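Local coordinates for protein putative serine protease (Human astrovirus 1, PDB 2W5E) that cleaves the viral nonstructural polyprotein into its functional products, acting as a trypsin-like serine protease with a catalytic triad, at residues 29-34 and 57-62; 105-110 and 117-122; 130-133 and 137-140; 141-146 and 151-156. All blocks are in the same frame, centred on the assembly; numbering follows the deposited sequence.

Contact 1: residues 29-34 and 57-62; sequences GNDIVT and KVRYMP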
loop_
_atom_site.group_PDB
_atom_site.type_symbol
_atom_site.label_atom_id
_atom_site.label_comp_id
_atom_site.label_asym_id
_atom_site.label_seq_id
_atom_site.Cartn_x
_atom_site.Cartn_y
_atom_site.Cartn_z
ATOM N N GLY A 29 -3.433 19.603 1.772
ATOM C CA GLY A 29 -3.241 20.123 0.423
ATOM C C GLY A 29 -1.807 20.580 0.240
ATOM O O GLY A 29 -0.870 19.836 0.537
ATOM N N ASN A 30 -1.642 21.815 -0.225
ATOM C CA ASN A 30 -0.319 22.421 -0.378
ATOM C C ASN A 30 0.046 23.324 0.809
ATOM O O ASN A 30 0.989 24.113 0.740
ATOM C CB ASN A 30 -0.252 23.208 -1.697
ATOM C CG ASN A 30 1.163 23.629 -2.062
ATOM O OD1 ASN A 30 2.094 22.816 -2.054
ATOM N ND2 ASN A 30 1.333 24.913 -2.380
ATOM N N ASP A 31 -0.698 23.190 1.904
ATOM C CA ASP A 31 -0.518 24.055 3.063
ATOM C C ASP A 31 0.029 23.337 4.288
ATOM O O ASP A 31 0.013 22.106 4.370
ATOM C CB ASP A 31 -1.845 24.711 3.442
ATOM C CG ASP A 31 -2.264 25.793 2.470
ATOM O OD1 ASP A 31 -1.399 26.571 2.007
ATOM O OD2 ASP A 31 -3.478 25.872 2.185
ATOM N N ILE A 32 0.525 24.140 5.229
ATOM C CA ILE A 32 0.719 23.726 6.604
ATOM C C ILE A 32 -0.292 24.537 7.420
ATOM O O ILE A 32 -0.305 25.777 7.359
ATOM C CB ILE A 32 2.163 23.983 7.093
ATOM C CG1 ILE A 32 3.166 23.197 6.240
ATOM C CG2 ILE A 32 2.299 23.641 8.581
ATOM C CD1 ILE A 32 4.628 23.562 6.465
ATOM N N VAL A 33 -1.149 23.833 8.157
ATOM C CA VAL A 33 -2.210 24.459 8.946
ATOM C C VAL A 33 -1.817 24.466 10.425
ATOM O O VAL A 33 -1.267 23.485 10.928
ATOM C CB VAL A 33 -3.576 23.726 8.755
ATOM C CG1 VAL A 33 -4.721 24.510 9.400
ATOM C CG2 VAL A 33 -3.877 23.496 7.271
ATOM N N THR A 34 -2.083 25.580 11.104
ATOM C CA THR A 34 -1.850 25.685 12.554
ATOM C C THR A 34 -2.829 26.676 13.194
ATOM O O THR A 34 -3.725 27.188 12.517
ATOM C CB THR A 34 -0.364 26.026 12.884
ATOM O OG1 THR A 34 -0.110 25.829 14.282
ATOM C CG2 THR A 34 -0.009 27.469 12.483
ATOM N N LYS A 57 6.493 30.764 4.577
ATOM C CA LYS A 57 5.752 32.016 4.630
ATOM C C LYS A 57 4.266 31.810 4.884
ATOM O O LYS A 57 3.615 31.004 4.210
ATOM C CB LYS A 57 5.953 32.805 3.332
ATOM C CG LYS A 57 5.423 34.228 3.381
ATOM C CD LYS A 57 5.601 34.935 2.040
ATOM C CE LYS A 57 5.315 36.419 2.167
ATOM N NZ LYS A 57 5.562 37.159 0.893
ATOM N N VAL A 58 3.736 32.556 5.851
ATOM C CA VAL A 58 2.298 32.591 6.105
ATOM C C VAL A 58 1.576 33.038 4.832
ATOM O O VAL A 58 1.970 34.021 4.204
ATOM C CB VAL A 58 1.946 33.524 7.295
ATOM C CG1 VAL A 58 0.437 33.614 7.494
ATOM C CG2 VAL A 58 2.608 33.030 8.568
ATOM N N ARG A 59 0.541 32.291 4.452
ATOM C CA ARG A 59 -0.244 32.569 3.246
ATOM C C ARG A 59 -1.515 33.367 3.544
ATOM O O ARG A 59 -1.811 34.348 2.858
ATOM C CB ARG A 59 -0.601 31.255 2.527
ATOM C CG ARG A 59 -1.566 31.413 1.365
ATOM C CD ARG A 59 -1.829 30.102 0.625
ATOM N NE ARG A 59 -2.669 29.156 1.366
ATOM C CZ ARG A 59 -3.982 29.285 1.552
ATOM N NH1 ARG A 59 -4.635 30.341 1.079
ATOM N NH2 ARG A 59 -4.646 28.358 2.229
ATOM N N TYR A 60 -2.259 32.948 4.568
ATOM C CA TYR A 60 -3.608 33.463 4.804
ATOM C C TYR A 60 -4.046 33.328 6.266
ATOM O O TYR A 60 -3.864 32.277 6.886
ATOM C CB TYR A 60 -4.599 32.758 3.859
ATOM C CG TYR A 60 -6.061 33.127 4.023
ATOM C CD1 TYR A 60 -6.477 34.460 4.042
ATOM C CD2 TYR A 60 -7.035 32.134 4.121
ATOM C CE1 TYR A 60 -7.826 34.790 4.180
ATOM C CE2 TYR A 60 -8.378 32.453 4.258
ATOM C CZ TYR A 60 -8.770 33.779 4.286
ATOM O OH TYR A 60 -10.108 34.086 4.426
ATOM N N MET A 61 -4.613 34.410 6.796
ATOM C CA MET A 61 -5.113 34.467 8.167
ATOM C C MET A 61 -6.595 34.836 8.149
ATOM O O MET A 61 -6.932 36.019 8.151
ATOM C CB MET A 61 -4.354 35.520 8.986
ATOM C CG MET A 61 -2.845 35.362 9.047
ATOM S SD MET A 61 -2.304 34.121 10.229
ATOM C CE MET A 61 -2.682 34.911 11.789
ATOM N N PRO A 62 -7.489 33.829 8.132
ATOM C CA PRO A 62 -8.929 34.111 8.123
ATOM C C PRO A 62 -9.439 34.662 9.458
ATOM O O PRO A 62 -8.657 34.850 10.393
ATOM C CB PRO A 62 -9.551 32.739 7.833
ATOM C CG PRO A 62 -8.562 31.765 8.354
ATOM C CD PRO A 62 -7.215 32.380 8.106
#
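A side-on salt bridge between Asp31 and Arg59 joins two strands of the N-terminal barrel in this chymotrypsin-like, two-barrel protease. Strands 31-35 and 52-60 are not neighbours in the sheet: strand 66-70 runs between them and is hydrogen-bonded to each (Ile32 with Ile69, Lys57 with Thr70). The two alpha carbons, CA of Asp31 and CA of Arg59, therefore stand 8.5 Å apart, and side chains must span the gap. An aspartate and a long arginine suit that task, since both start toward each other and the arginine can reach over the middle strand, where it also packs on Phe68 and Thr70. Its chain leaves the backbone extended, with CG anti to the backbone N (chi1 172°), and then bends at chi3 (73°), which swings the NE edge of the guanidinium onto the carboxylate. The planes of the two flat groups are turned only 20° from each other, although the side chains cross at about a right angle. Arg59 and Tyr60 both face Phe68, forming a classic beta bulge close to the strand end. Asp31 is buried and packs on Phe160; the arginine beside it would be expected to favour its ionised form all the same. NH2 of Arg59 has a second acceptor in the backbone oxygen of Phe160, which ties the C-terminal tail to the same group. The two bonds differ in geometry: NE of Arg59 meets OD1 of Asp31 at 3.0 Å from the syn side, somewhat out of the carboxylate plane, whereas NH2 of Arg59 approaches OD2 of Asp31 at 2.7 Å from above that plane.

Contact 2: residues 105-110 and 117-122; sequences STAAAM and SYAVRT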
loop_
_atom_site.group_PDB
_atom_site.type_symbol
_atom_site.label_atom_id
_atom_site.label_comp_id
_atom_site.label_asym_id
_atom_site.label_seq_id
_atom_site.Cartn_x
_atom_site.Cartn_y
_atom_site.Cartn_z
ATOM N N SER A 105 -3.909 10.773 21.298
ATOM C CA SER A 105 -4.964 10.209 22.136
ATOM C C SER A 105 -6.362 10.374 21.545
ATOM O O SER A 105 -6.625 11.306 20.775
ATOM C CB SER A 105 -4.909 10.798 23.548
ATOM O OG SER A 105 -5.108 12.197 23.507
ATOM N N THR A 106 -7.246 9.447 21.908
ATOM C CA THR A 106 -8.652 9.508 21.525
ATOM C C THR A 106 -9.467 10.118 22.662
ATOM O O THR A 106 -8.999 10.181 23.801
ATOM C CB THR A 106 -9.223 8.108 21.218
ATOM O OG1 THR A 106 -9.043 7.263 22.361
ATOM C CG2 THR A 106 -8.533 7.488 20.008
ATOM N N ALA A 107 -10.680 10.568 22.346
ATOM C CA ALA A 107 -11.595 11.110 23.345
ATOM C C ALA A 107 -12.998 11.261 22.788
ATOM O O ALA A 107 -13.178 11.485 21.597
ATOM C CB ALA A 107 -11.091 12.473 23.860
ATOM N N ALA A 108 -13.996 11.151 23.660
ATOM C CA ALA A 108 -15.330 11.628 23.336
ATOM C C ALA A 108 -15.269 13.150 23.230
ATOM O O ALA A 108 -14.500 13.798 23.946
ATOM C CB ALA A 108 -16.329 11.199 24.404
ATOM N N ALA A 109 -16.059 13.715 22.321
ATOM C CA ALA A 109 -16.054 15.159 22.100
ATOM C C ALA A 109 -17.462 15.749 22.027
ATOM O O ALA A 109 -18.437 15.028 21.797
ATOM C CB ALA A 109 -15.258 15.507 20.847
ATOM N N MET A 110 -17.550 17.062 22.226
ATOM C CA MET A 110 -18.817 17.782 22.164
ATOM C C MET A 110 -18.677 19.089 21.396
ATOM O O MET A 110 -17.653 19.767 21.490
ATOM C CB MET A 110 -19.347 18.062 23.570
ATOM C CG MET A 110 -20.051 16.874 24.215
ATOM S SD MET A 110 -20.987 17.303 25.700
ATOM C CE MET A 110 -22.228 18.416 25.025
ATOM N N SER A 117 -14.975 20.463 22.147
ATOM C CA SER A 117 -14.360 20.178 23.446
ATOM C C SER A 117 -14.152 18.687 23.636
ATOM O O SER A 117 -14.979 17.883 23.216
ATOM C CB SER A 117 -15.214 20.723 24.586
ATOM O OG SER A 117 -15.295 22.130 24.506
ATOM N N TYR A 118 -13.044 18.333 24.284
ATOM C CA TYR A 118 -12.598 16.946 24.399
ATOM C C TYR A 118 -11.544 16.851 25.488
ATOM O O TYR A 118 -10.803 17.810 25.738
ATOM C CB TYR A 118 -11.997 16.460 23.066
ATOM C CG TYR A 118 -11.095 17.495 22.423
ATOM C CD1 TYR A 118 -9.728 17.524 22.693
ATOM C CD2 TYR A 118 -11.617 18.462 21.566
ATOM C CE1 TYR A 118 -8.906 18.488 22.122
ATOM C CE2 TYR A 118 -10.809 19.428 21.000
ATOM C CZ TYR A 118 -9.454 19.433 21.283
ATOM O OH TYR A 118 -8.653 20.388 20.715
ATOM N N ALA A 119 -11.478 15.690 26.129
ATOM C CA ALA A 119 -10.447 15.407 27.115
ATOM C C ALA A 119 -9.078 15.339 26.437
ATOM O O ALA A 119 -8.955 14.829 25.314
ATOM C CB ALA A 119 -10.748 14.106 27.821
ATOM N N VAL A 120 -8.063 15.874 27.114
ATOM C CA VAL A 120 -6.681 15.818 26.623
ATOM C C VAL A 120 -5.773 15.141 27.647
ATOM O O VAL A 120 -6.082 15.113 28.836
ATOM C CB VAL A 120 -6.120 17.218 26.212
ATOM C CG1 VAL A 120 -6.792 17.717 24.943
ATOM C CG2 VAL A 120 -6.254 18.242 27.344
ATOM N N ARG A 121 -4.659 14.592 27.174
ATOM C CA ARG A 121 -3.749 13.836 28.029
ATOM C C ARG A 121 -2.655 14.693 28.670
ATOM O O ARG A 121 -1.983 14.251 29.608
ATOM C CB ARG A 121 -3.143 12.653 27.262
ATOM C CG ARG A 121 -4.133 11.514 26.990
ATOM C CD ARG A 121 -4.403 10.704 28.247
ATOM N NE ARG A 121 -5.631 9.918 28.160
ATOM C CZ ARG A 121 -6.120 9.174 29.150
ATOM N NH1 ARG A 121 -5.488 9.113 30.320
ATOM N NH2 ARG A 121 -7.246 8.491 28.973
ATOM N N THR A 122 -2.475 15.908 28.163
ATOM C CA THR A 122 -1.538 16.850 28.777
ATOM C C THR A 122 -2.127 18.252 28.893
ATOM O O THR A 122 -3.004 18.639 28.116
ATOM C CB THR A 122 -0.161 16.888 28.048
ATOM O OG1 THR A 122 0.766 17.661 28.821
ATOM C CG2 THR A 122 -0.276 17.496 26.661
HETATM O O HOH W 1 -4.027 14.265 24.354
HETATM O O HOH W 2 -7.323 13.555 23.663
#
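Strands 105-110 and 117-119 run antiparallel, with their directions 159° apart, and are bonded at one end only. There Met110 and Ser117 form a hydrogen-bonded pair: N of Met110 gives to O of Ser117 at 2.9 Å, and N of Ser117 gives to O of Met110 at 2.8 Å. Beyond Ala109 and Tyr118 the backbones separate, until Ser105 and Arg121 lie 7.0 Å apart between their CA atoms. Alanine suits the positions between, where a methyl is all that meets the opposite chain: CB of Ala107 lies 3.5 Å from O of Ala119. CB of Ala109 lies 4.1 Å from CB of Tyr118, which also touches the methyl of Ala107. The tyrosine's CG sits between its own backbone N and carbonyl carbon (chi1 43°), and its ring leads away from the contact to His142, the partner of its hydroxyl. Where the strands have parted, water takes the place of direct bonds. OG of Ser105 is held by two molecules, one of which accepts from N of Arg121 while the other donates to O of Ala119. A small hydroxyl fits here, able to serve both waters at once. Beside it, the bent arginine chain lies against the serine, CG of Arg121 being 3.6 Å from CB of Ser105. The guanidinium continues outward to a salt bridge with Asp101 of a neighbouring subunit. Tight pairing near the turn and a water-bridged opening farther along make this a beta hairpin whose strands diverge away from the turn, here the second and third strands of the C-terminal barrel of the chymotrypsin-like fold.

Contact 3: residues 130-133 and 137-140; sequences PVCD and RVLA
The beta hairpin of strands 130-132 and 138-146, buried in the C-terminal barrel, carries a classic beta bulge in which Leu139 and Ala140 both face Val131. The extra residue is accommodated at a single oxygen: O of Val131 accepts from N of Leu139 at 2.7 Å and from N of Ala140 at 3.1 Å, each in the carbonyl plane. On the other side of the residue, N of Val131 gives an almost straight bond to O of Ala140, at 2.8 Å. Apolar residues fill the surroundings. CB of Pro130 meets CG1 of Val138 at 4.0 Å, and the short methyl of Ala140 rests against CB of Val131, whose branches reach on to Val92, Val94 and Leu116 inside the barrel. Toward the turn, N of Asp133 bonds to O of Arg137, and the aspartate side chain folds back over the loop. Its CG lies between the backbone N and the carbonyl carbon (chi1 66°), which brings OD1 of Asp133 to 3.0 Å from N of Arg137, a donor well above the carboxylate plane. OD1 also accepts from N of Tyr135, closing an Asx turn. Aspartate suits this corner because one short, polar branch can collect both amides. CD1 of Leu139 packs on CB of Asp133 at 3.8 Å, covering the aliphatic start of the same side chain. The carboxylate and the guanidinium of Arg137 do not pair, since OD2 of Asp133 and NE of Arg137 remain 6.0 Å apart. The chemistry thus implies that this buried acid acts on backbone amides, whose partial positive charges would help to stabilise its negative charge.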
loop_
_atom_site.group_PDB
_atom_site.type_symbol
_atom_site.label_atom_id
_atom_site.label_comp_id
_atom_site.label_asym_id
_atom_site.label_seq_id
_atom_site.Cartn_x
_atom_site.Cartn_y
_atom_site.Cartn_z
ATOM N N PRO A 130 -3.954 19.018 14.983
ATOM C CA PRO A 130 -5.170 18.618 14.291
ATOM C C PRO A 130 -6.045 17.753 15.202
ATOM O O PRO A 130 -5.541 16.867 15.902
ATOM C CB PRO A 130 -4.648 17.802 13.101
ATOM C CG PRO A 130 -3.338 17.255 13.571
ATOM C CD PRO A 130 -2.760 18.330 14.452
ATOM N N VAL A 131 -7.339 18.042 15.209
ATOM C CA VAL A 131 -8.315 17.202 15.891
ATOM C C VAL A 131 -9.065 16.447 14.802
ATOM O O VAL A 131 -9.785 17.054 14.019
ATOM C CB VAL A 131 -9.280 18.034 16.772
ATOM C CG1 VAL A 131 -10.226 17.118 17.545
ATOM C CG2 VAL A 131 -8.489 18.911 17.753
ATOM N N CYS A 132 -8.872 15.131 14.751
ATOM C CA CYS A 132 -9.410 14.292 13.668
ATOM C C CYS A 132 -10.617 13.459 14.099
ATOM O O CYS A 132 -10.820 13.242 15.281
ATOM C CB CYS A 132 -8.316 13.355 13.143
ATOM S SG CYS A 132 -6.885 14.210 12.441
ATOM N N ASP A 133 -11.415 13.000 13.130
ATOM C CA ASP A 133 -12.480 12.030 13.409
ATOM C C ASP A 133 -11.904 10.615 13.557
ATOM O O ASP A 133 -10.687 10.431 13.516
ATOM C CB ASP A 133 -13.614 12.096 12.358
ATOM C CG ASP A 133 -13.175 11.671 10.950
ATOM O OD1 ASP A 133 -12.130 11.009 10.775
ATOM O OD2 ASP A 133 -13.905 12.007 9.997
ATOM N N ARG A 137 -9.599 12.016 9.495
ATOM C CA ARG A 137 -9.846 13.259 8.763
ATOM C C ARG A 137 -9.968 14.430 9.740
ATOM O O ARG A 137 -10.620 14.302 10.775
ATOM C CB ARG A 137 -11.127 13.146 7.924
ATOM C CG ARG A 137 -11.259 11.840 7.139
ATOM C CD ARG A 137 -10.339 11.798 5.938
ATOM N NE ARG A 137 -10.939 12.479 4.798
ATOM C CZ ARG A 137 -11.338 11.883 3.676
ATOM N NH1 ARG A 137 -11.194 10.571 3.513
ATOM N NH2 ARG A 137 -11.879 12.610 2.708
ATOM N N VAL A 138 -9.353 15.564 9.404
ATOM C CA VAL A 138 -9.326 16.735 10.297
ATOM C C VAL A 138 -10.698 17.370 10.445
ATOM O O VAL A 138 -11.355 17.686 9.451
ATOM C CB VAL A 138 -8.350 17.847 9.810
ATOM C CG1 VAL A 138 -7.952 18.767 10.979
ATOM C CG2 VAL A 138 -7.135 17.250 9.203
ATOM N N LEU A 139 -11.110 17.559 11.695
ATOM C CA LEU A 139 -12.355 18.249 12.024
ATOM C C LEU A 139 -12.097 19.667 12.527
ATOM O O LEU A 139 -12.922 20.562 12.333
ATOM C CB LEU A 139 -13.112 17.484 13.118
ATOM C CG LEU A 139 -13.568 16.043 12.880
ATOM C CD1 LEU A 139 -14.075 15.449 14.181
ATOM C CD2 LEU A 139 -14.639 15.982 11.811
ATOM N N ALA A 140 -10.960 19.856 13.194
ATOM C CA ALA A 140 -10.699 21.079 13.951
ATOM C C ALA A 140 -9.214 21.281 14.259
ATOM O O ALA A 140 -8.408 20.371 14.093
ATOM C CB ALA A 140 -11.512 21.071 15.250
#

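Contact 4: residues 141-146 and 151-156; sequences VHQTNT and GAVIID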
loop_
_atom_site.group_PDB
_atom_site.type_symbol
_atom_site.label_atom_id
_atom_site.label_comp_id
_atom_site.label_asym_id
_atom_site.label_seq_id
_atom_site.Cartn_x
_atom_site.Cartn_y
_atom_site.Cartn_z
ATOM N N VAL A 141 -8.877 22.486 14.716
ATOM C CA VAL A 141 -7.505 22.845 15.099
ATOM C C VAL A 141 -7.447 23.214 16.591
ATOM O O VAL A 141 -8.124 24.149 17.023
ATOM C CB VAL A 141 -6.977 24.025 14.232
ATOM C CG1 VAL A 141 -5.549 24.395 14.616
ATOM C CG2 VAL A 141 -7.070 23.694 12.739
ATOM N N HIS A 142 -6.673 22.501 17.361
ATOM C CA HIS A 142 -6.589 22.718 18.768
ATOM C C HIS A 142 -6.104 24.115 19.168
ATOM O O HIS A 142 -5.132 24.585 18.698
ATOM C CB HIS A 142 -5.701 21.691 19.408
ATOM C CG HIS A 142 -5.583 21.838 20.886
ATOM N ND1 HIS A 142 -6.269 21.043 21.765
ATOM C CD2 HIS A 142 -4.854 22.685 21.639
ATOM C CE1 HIS A 142 -5.960 21.386 22.993
ATOM N NE2 HIS A 142 -5.103 22.378 22.945
ATOM N N GLN A 143 -6.828 24.752 20.055
ATOM C CA GLN A 143 -6.595 26.152 20.410
ATOM C C GLN A 143 -6.080 26.332 21.832
ATOM O O GLN A 143 -5.078 27.014 22.050
ATOM C CB GLN A 143 -7.873 26.978 20.222
ATOM C CG GLN A 143 -8.367 27.062 18.792
ATOM C CD GLN A 143 -7.461 27.894 17.902
ATOM O OE1 GLN A 143 -6.951 28.937 18.313
ATOM N NE2 GLN A 143 -7.266 27.438 16.670
ATOM N N THR A 144 -6.765 25.720 22.798
ATOM C CA THR A 144 -6.478 25.970 24.208
ATOM C C THR A 144 -6.936 24.834 25.124
ATOM O O THR A 144 -7.591 23.887 24.681
ATOM C CB THR A 144 -7.121 27.306 24.672
ATOM O OG1 THR A 144 -6.675 27.631 25.998
ATOM C CG2 THR A 144 -8.647 27.220 24.639
ATOM N N ASN A 145 -6.577 24.935 26.400
ATOM C CA ASN A 145 -7.068 24.004 27.411
ATOM C C ASN A 145 -7.341 24.660 28.756
ATOM O O ASN A 145 -6.708 25.659 29.111
ATOM C CB ASN A 145 -6.117 22.809 27.581
ATOM C CG ASN A 145 -4.708 23.223 27.967
ATOM O OD1 ASN A 145 -4.498 23.927 28.954
ATOM N ND2 ASN A 145 -3.729 22.763 27.195
ATOM N N THR A 146 -8.308 24.106 29.484
ATOM C CA THR A 146 -8.500 24.427 30.893
ATOM C C THR A 146 -8.366 23.112 31.648
ATOM O O THR A 146 -9.299 22.309 31.686
ATOM C CB THR A 146 -9.867 25.116 31.176
ATOM O OG1 THR A 146 -10.942 24.222 30.864
ATOM C CG2 THR A 146 -10.022 26.391 30.353
ATOM N N GLY A 151 -9.869 22.485 23.835
ATOM C CA GLY A 151 -10.825 23.181 22.975
ATOM C C GLY A 151 -10.230 23.510 21.616
ATOM O O GLY A 151 -9.093 23.972 21.520
ATOM N N ALA A 152 -11.005 23.269 20.564
ATOM C CA ALA A 152 -10.541 23.476 19.195
ATOM C C ALA A 152 -11.570 24.242 18.379
ATOM O O ALA A 152 -12.754 24.209 18.693
ATOM C CB ALA A 152 -10.245 22.135 18.539
ATOM N N VAL A 153 -11.111 24.942 17.342
ATOM C CA VAL A 153 -12.013 25.596 16.393
ATOM C C VAL A 153 -12.226 24.696 15.179
ATOM O O VAL A 153 -11.262 24.281 14.529
ATOM C CB VAL A 153 -11.493 26.990 15.937
ATOM C CG1 VAL A 153 -12.451 27.620 14.937
ATOM C CG2 VAL A 153 -11.320 27.919 17.131
ATOM N N ILE A 154 -13.492 24.403 14.890
ATOM C CA ILE A 154 -13.879 23.601 13.727
ATOM C C ILE A 154 -13.426 24.251 12.414
ATOM O O ILE A 154 -13.549 25.467 12.231
ATOM C CB ILE A 154 -15.411 23.288 13.722
ATOM C CG1 ILE A 154 -15.723 22.125 14.665
ATOM C CG2 ILE A 154 -15.917 22.920 12.330
ATOM C CD1 ILE A 154 -16.293 22.538 15.996
ATOM N N ILE A 155 -12.890 23.425 11.519
ATOM C CA ILE A 155 -12.410 23.876 10.219
ATOM C C ILE A 155 -13.265 23.281 9.096
ATOM O O ILE A 155 -13.742 22.147 9.199
ATOM C CB ILE A 155 -10.896 23.536 10.027
ATOM C CG1 ILE A 155 -10.316 24.247 8.794
ATOM C CG2 ILE A 155 -10.660 22.018 9.990
ATOM C CD1 ILE A 155 -8.799 24.092 8.622
ATOM N N ASP A 156 -13.477 24.059 8.039
ATOM C CA ASP A 156 -14.134 23.559 6.830
ATOM C C ASP A 156 -13.424 24.079 5.564
ATOM O O ASP A 156 -12.603 24.994 5.660
ATOM C CB ASP A 156 -15.651 23.845 6.851
ATOM C CG ASP A 156 -15.984 25.318 6.743
ATOM O OD1 ASP A 156 -15.773 25.895 5.660
ATOM O OD2 ASP A 156 -16.493 25.891 7.730
#
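Beside the catalytic cleft, strands 138-146 and 149-154 form a beta hairpin of the C-terminal barrel, interrupted by a classic bulge in which Gln143 and Thr144 both face Gly151. O of Gly151 serves both amides, at 2.8 Å from N of Gln143 and 3.2 Å from N of Thr144, while N of Gly151 returns a bond to O of Thr144. Farther along, Val141 and Val153 exchange two backbone bonds. Ala152, whose methyl lies 3.3 Å from O of Val141, is small enough for the close pair it makes with His142, their CA atoms only 4.0 Å apart. CG of Gln143, anti to the carbonyl carbon (chi1 -64°), rests on CG2 of Val153 at 3.5 Å, and the bend at chi2 carries the amide on to the catalytic Asp65: NE2 donates to that residue's backbone oxygen. A glutamine suits this place, its aliphatic part packing on valine and its amide holding the backbone of Asp65 from the second shell. His142 lifts one ring face to O of Gly151, 4.1 Å above the ring plane and toward the rim, and its ND1 is hydrogen-bonded to the hydroxyl of Tyr118. A strand histidine fixed by a tyrosine, in a hairpin next to the triad, is an arrangement consistent with the S1 pocket of chymotrypsin-like viral 3C proteases.

Contacts 2, 3 and 4 belong to the C-terminal barrel and contact 1 to the N-terminal one, with the centres of contacts 1 and 2 some 25 Å apart. Contacts 3 and 4 share strand 138-146, and O of Leu139 is 3.0 Å from N of Ile155 on the partner segment, probably a hydrogen bond. Tyr118 joins contact 2 to contact 4 and also packs on Val131 of contact 3. Contact 4 bridges the barrels as well: CG2 of Val141 touches CG1 of Val33 at 4.2 Å. It lies nearest the triad, with the Gln143 side chain about 3 Å from that of Asp65 and about 4 Å from that of His37, whereas contact 1 is remote from the active site.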